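Local coordinates for putative transcriptional regulator TRANSCRIPTION REGULATOR protein (Rhizobium meliloti, PDB 5NLA) that probably activates transcription as an AraC-like DNA-binding regulator of extracellular polysaccharide production, and binds the second messenger c-di-GMP, at residues T143-S154 against L185-S194. Sequence-based numbering, arbitrary orientation.
Sequences TETGPGEFFFRS and LEGANNSVLS
Residues 191-193 pair antiparallel with strand 150-154, forming an outer strand of a two-sheeted beta region consistent with the cupin-like N-terminal domain of AraC-family regulators, with a G1 beta bulge where the pairing begins. Two bonds define the F150-L193 pair: F150 N to L193 O at 3.1 Å and L193 N to F150 O at 2.8 Å. The bulge is diagnosed by N190 and S191 both facing F152 and by the positive phi of N190 (61°); S191 N donates to F152 O, to which N190 N adds only a weak bond.

Opposite sheet faces pack differently. F150 CB meets L193 CD1, and helix 196-211 covers this side with A198, L201 and I205. Farther along it, F152 has its CG anti to the backbone N (chi1 162°), which carries the ring to the end of helix 182-187. There CZ lies 3.7 Å from L185 CG, while the carbonyl oxygens of L185 and A188 come to the ring edge; S191 OG also bonds A188 O. On the other face V192 bridges the two sheets, its CG2 touching T143 CG2 of strand 141-145 at 3.4 Å and its CG1 lying beside the carboxylate of E149, on the run into strand 150-154. That carboxylate accepts G146 N through OE1, bracing the type II turn 146-149.

N190 joins the two sheets: its backbone O accepts T143 OG1, its ND2 reaches T136 O, and its OD1 receives R153 NH1 at 3.1 Å in the guanidinium plane. The guanidinium also lies over one face of the F151 ring and has Y159 as a cation-pi partner. Beyond the bulge, N189 OD1 accepts S154 N at 2.7 Å, the donor lying nearly in line with the side-chain C=O.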
# COMPACT_ATOMS: atom_id res chain seq x y z
N THR A 143 -12.23 10.39 6.87
CA THR A 143 -11.01 10.77 7.53
C THR A 143 -10.35 11.82 6.66
O THR A 143 -10.34 11.70 5.44
CB THR A 143 -10.14 9.51 7.70
OG1 THR A 143 -10.48 8.90 8.95
CG2 THR A 143 -8.67 9.83 7.70
N GLU A 144 -9.79 12.85 7.29
CA GLU A 144 -9.11 13.94 6.59
C GLU A 144 -7.65 13.97 6.97
O GLU A 144 -7.32 14.03 8.15
CB GLU A 144 -9.75 15.28 6.93
CG GLU A 144 -9.17 16.41 6.10
CD GLU A 144 -9.58 17.77 6.56
OE1 GLU A 144 -10.33 17.89 7.57
OE2 GLU A 144 -9.16 18.74 5.90
N THR A 145 -6.78 13.98 5.97
CA THR A 145 -5.34 14.01 6.16
C THR A 145 -4.87 15.29 5.54
O THR A 145 -5.13 15.53 4.36
CB THR A 145 -4.65 12.83 5.43
OG1 THR A 145 -5.08 11.57 5.98
CG2 THR A 145 -3.12 12.94 5.54
N GLY A 146 -4.20 16.13 6.31
CA GLY A 146 -3.64 17.39 5.81
C GLY A 146 -2.14 17.42 5.90
O GLY A 146 -1.52 16.45 6.33
N PRO A 147 -1.53 18.56 5.52
CA PRO A 147 -0.06 18.69 5.53
C PRO A 147 0.57 18.26 6.86
O PRO A 147 0.04 18.57 7.93
CB PRO A 147 0.15 20.19 5.28
CG PRO A 147 -1.07 20.62 4.54
CD PRO A 147 -2.17 19.85 5.20
N GLY A 148 1.67 17.52 6.76
CA GLY A 148 2.42 17.04 7.92
C GLY A 148 1.74 15.93 8.67
O GLY A 148 2.15 15.62 9.78
N GLU A 149 0.72 15.30 8.08
CA GLU A 149 0.03 14.16 8.68
C GLU A 149 0.11 12.95 7.78
O GLU A 149 0.27 13.09 6.55
CB GLU A 149 -1.45 14.48 8.88
CG GLU A 149 -1.74 15.75 9.63
CD GLU A 149 -3.20 15.82 10.04
OE1 GLU A 149 -4.06 15.89 9.13
OE2 GLU A 149 -3.47 15.78 11.25
N PHE A 150 -0.03 11.77 8.39
CA PHE A 150 -0.10 10.50 7.66
C PHE A 150 -1.51 9.95 7.61
O PHE A 150 -2.25 10.06 8.59
CB PHE A 150 0.72 9.42 8.37
CG PHE A 150 2.18 9.70 8.43
CD1 PHE A 150 2.70 10.47 9.45
CD2 PHE A 150 3.05 9.14 7.49
CE1 PHE A 150 4.07 10.71 9.52
CE2 PHE A 150 4.41 9.37 7.56
CZ PHE A 150 4.92 10.16 8.57
N PHE A 151 -1.86 9.32 6.49
CA PHE A 151 -2.95 8.33 6.49
C PHE A 151 -2.32 6.96 6.69
O PHE A 151 -1.18 6.72 6.27
CB PHE A 151 -3.82 8.38 5.21
CG PHE A 151 -3.14 7.87 3.96
CD1 PHE A 151 -3.05 6.51 3.69
CD2 PHE A 151 -2.62 8.76 3.02
CE1 PHE A 151 -2.43 6.05 2.53
CE2 PHE A 151 -2.01 8.31 1.86
CZ PHE A 151 -1.91 6.95 1.61
N PHE A 152 -3.07 6.07 7.34
CA PHE A 152 -2.77 4.64 7.31
C PHE A 152 -3.98 3.88 6.74
O PHE A 152 -5.12 4.14 7.12
CB PHE A 152 -2.42 4.12 8.71
CG PHE A 152 -2.52 2.63 8.83
CD1 PHE A 152 -1.54 1.81 8.29
CD2 PHE A 152 -3.62 2.05 9.45
CE1 PHE A 152 -1.65 0.43 8.39
CE2 PHE A 152 -3.73 0.68 9.55
CZ PHE A 152 -2.75 -0.13 9.02
N ARG A 153 -3.69 2.92 5.87
CA ARG A 153 -4.70 2.12 5.16
C ARG A 153 -4.11 0.80 4.67
O ARG A 153 -3.00 0.78 4.12
CB ARG A 153 -5.21 2.89 3.92
CG ARG A 153 -6.46 3.72 4.14
CD ARG A 153 -7.13 4.04 2.82
NE ARG A 153 -6.26 4.82 1.94
CZ ARG A 153 -6.02 6.14 2.04
NH1 ARG A 153 -6.55 6.91 3.01
NH2 ARG A 153 -5.21 6.69 1.15
N SER A 154 -4.86 -0.29 4.83
CA SER A 154 -4.58 -1.50 4.07
C SER A 154 -5.16 -1.41 2.66
O SER A 154 -6.27 -0.90 2.46
CB SER A 154 -5.17 -2.72 4.72
OG SER A 154 -4.84 -3.84 3.92
N LEU A 185 -3.91 -3.26 13.46
CA LEU A 185 -3.88 -2.64 12.13
C LEU A 185 -5.21 -2.75 11.36
O LEU A 185 -5.55 -1.85 10.59
CB LEU A 185 -2.74 -3.22 11.28
CG LEU A 185 -1.34 -2.59 11.40
CD1 LEU A 185 -1.01 -2.12 12.81
CD2 LEU A 185 -0.28 -3.55 10.90
N GLU A 186 -5.95 -3.84 11.55
CA GLU A 186 -7.28 -4.00 10.95
C GLU A 186 -8.31 -3.05 11.56
O GLU A 186 -9.10 -2.46 10.85
CB GLU A 186 -7.76 -5.45 11.08
CG GLU A 186 -7.05 -6.39 10.12
CD GLU A 186 -7.24 -7.87 10.43
OE1 GLU A 186 -8.13 -8.22 11.25
OE2 GLU A 186 -6.52 -8.69 9.83
N GLY A 187 -8.27 -2.90 12.88
CA GLY A 187 -9.16 -1.99 13.59
C GLY A 187 -8.89 -0.51 13.37
O GLY A 187 -9.79 0.32 13.57
N ALA A 188 -7.65 -0.18 12.98
CA ALA A 188 -7.25 1.22 12.75
C ALA A 188 -7.20 1.60 11.27
O ALA A 188 -6.51 2.53 10.92
CB ALA A 188 -5.90 1.47 13.40
N ASN A 189 -7.92 0.89 10.41
CA ASN A 189 -7.83 1.15 8.98
C ASN A 189 -8.46 2.50 8.67
O ASN A 189 -9.51 2.84 9.22
CB ASN A 189 -8.55 0.07 8.17
CG ASN A 189 -8.24 0.17 6.69
OD1 ASN A 189 -7.07 0.10 6.31
ND2 ASN A 189 -9.26 0.34 5.86
N ASN A 190 -7.80 3.24 7.78
CA ASN A 190 -8.21 4.59 7.35
C ASN A 190 -8.24 5.55 8.52
O ASN A 190 -9.27 6.16 8.82
CB ASN A 190 -9.56 4.55 6.62
CG ASN A 190 -9.77 5.75 5.72
OD1 ASN A 190 -8.93 6.05 4.85
ND2 ASN A 190 -10.90 6.44 5.90
N SER A 191 -7.09 5.68 9.18
CA SER A 191 -6.94 6.66 10.25
C SER A 191 -5.82 7.65 9.95
O SER A 191 -5.01 7.46 9.03
CB SER A 191 -6.72 5.96 11.59
OG SER A 191 -5.72 4.97 11.48
N VAL A 192 -5.79 8.71 10.74
CA VAL A 192 -4.78 9.75 10.60
C VAL A 192 -3.75 9.56 11.70
O VAL A 192 -4.10 9.21 12.83
CB VAL A 192 -5.38 11.17 10.74
CG1 VAL A 192 -4.45 12.19 10.11
CG2 VAL A 192 -6.75 11.25 10.10
N LEU A 193 -2.49 9.82 11.37
CA LEU A 193 -1.43 9.85 12.35
C LEU A 193 -0.94 11.28 12.47
O LEU A 193 -0.40 11.83 11.51
CB LEU A 193 -0.29 8.90 11.96
CG LEU A 193 -0.73 7.55 11.38
CD1 LEU A 193 0.49 6.77 10.89
CD2 LEU A 193 -1.52 6.77 12.42
N SER A 194 -1.20 11.89 13.62
CA SER A 194 -0.64 13.19 13.97
C SER A 194 -0.29 13.19 15.45
O SER A 194 -0.87 12.43 16.24
CB SER A 194 -1.60 14.34 13.63
OG SER A 194 -2.80 14.26 14.38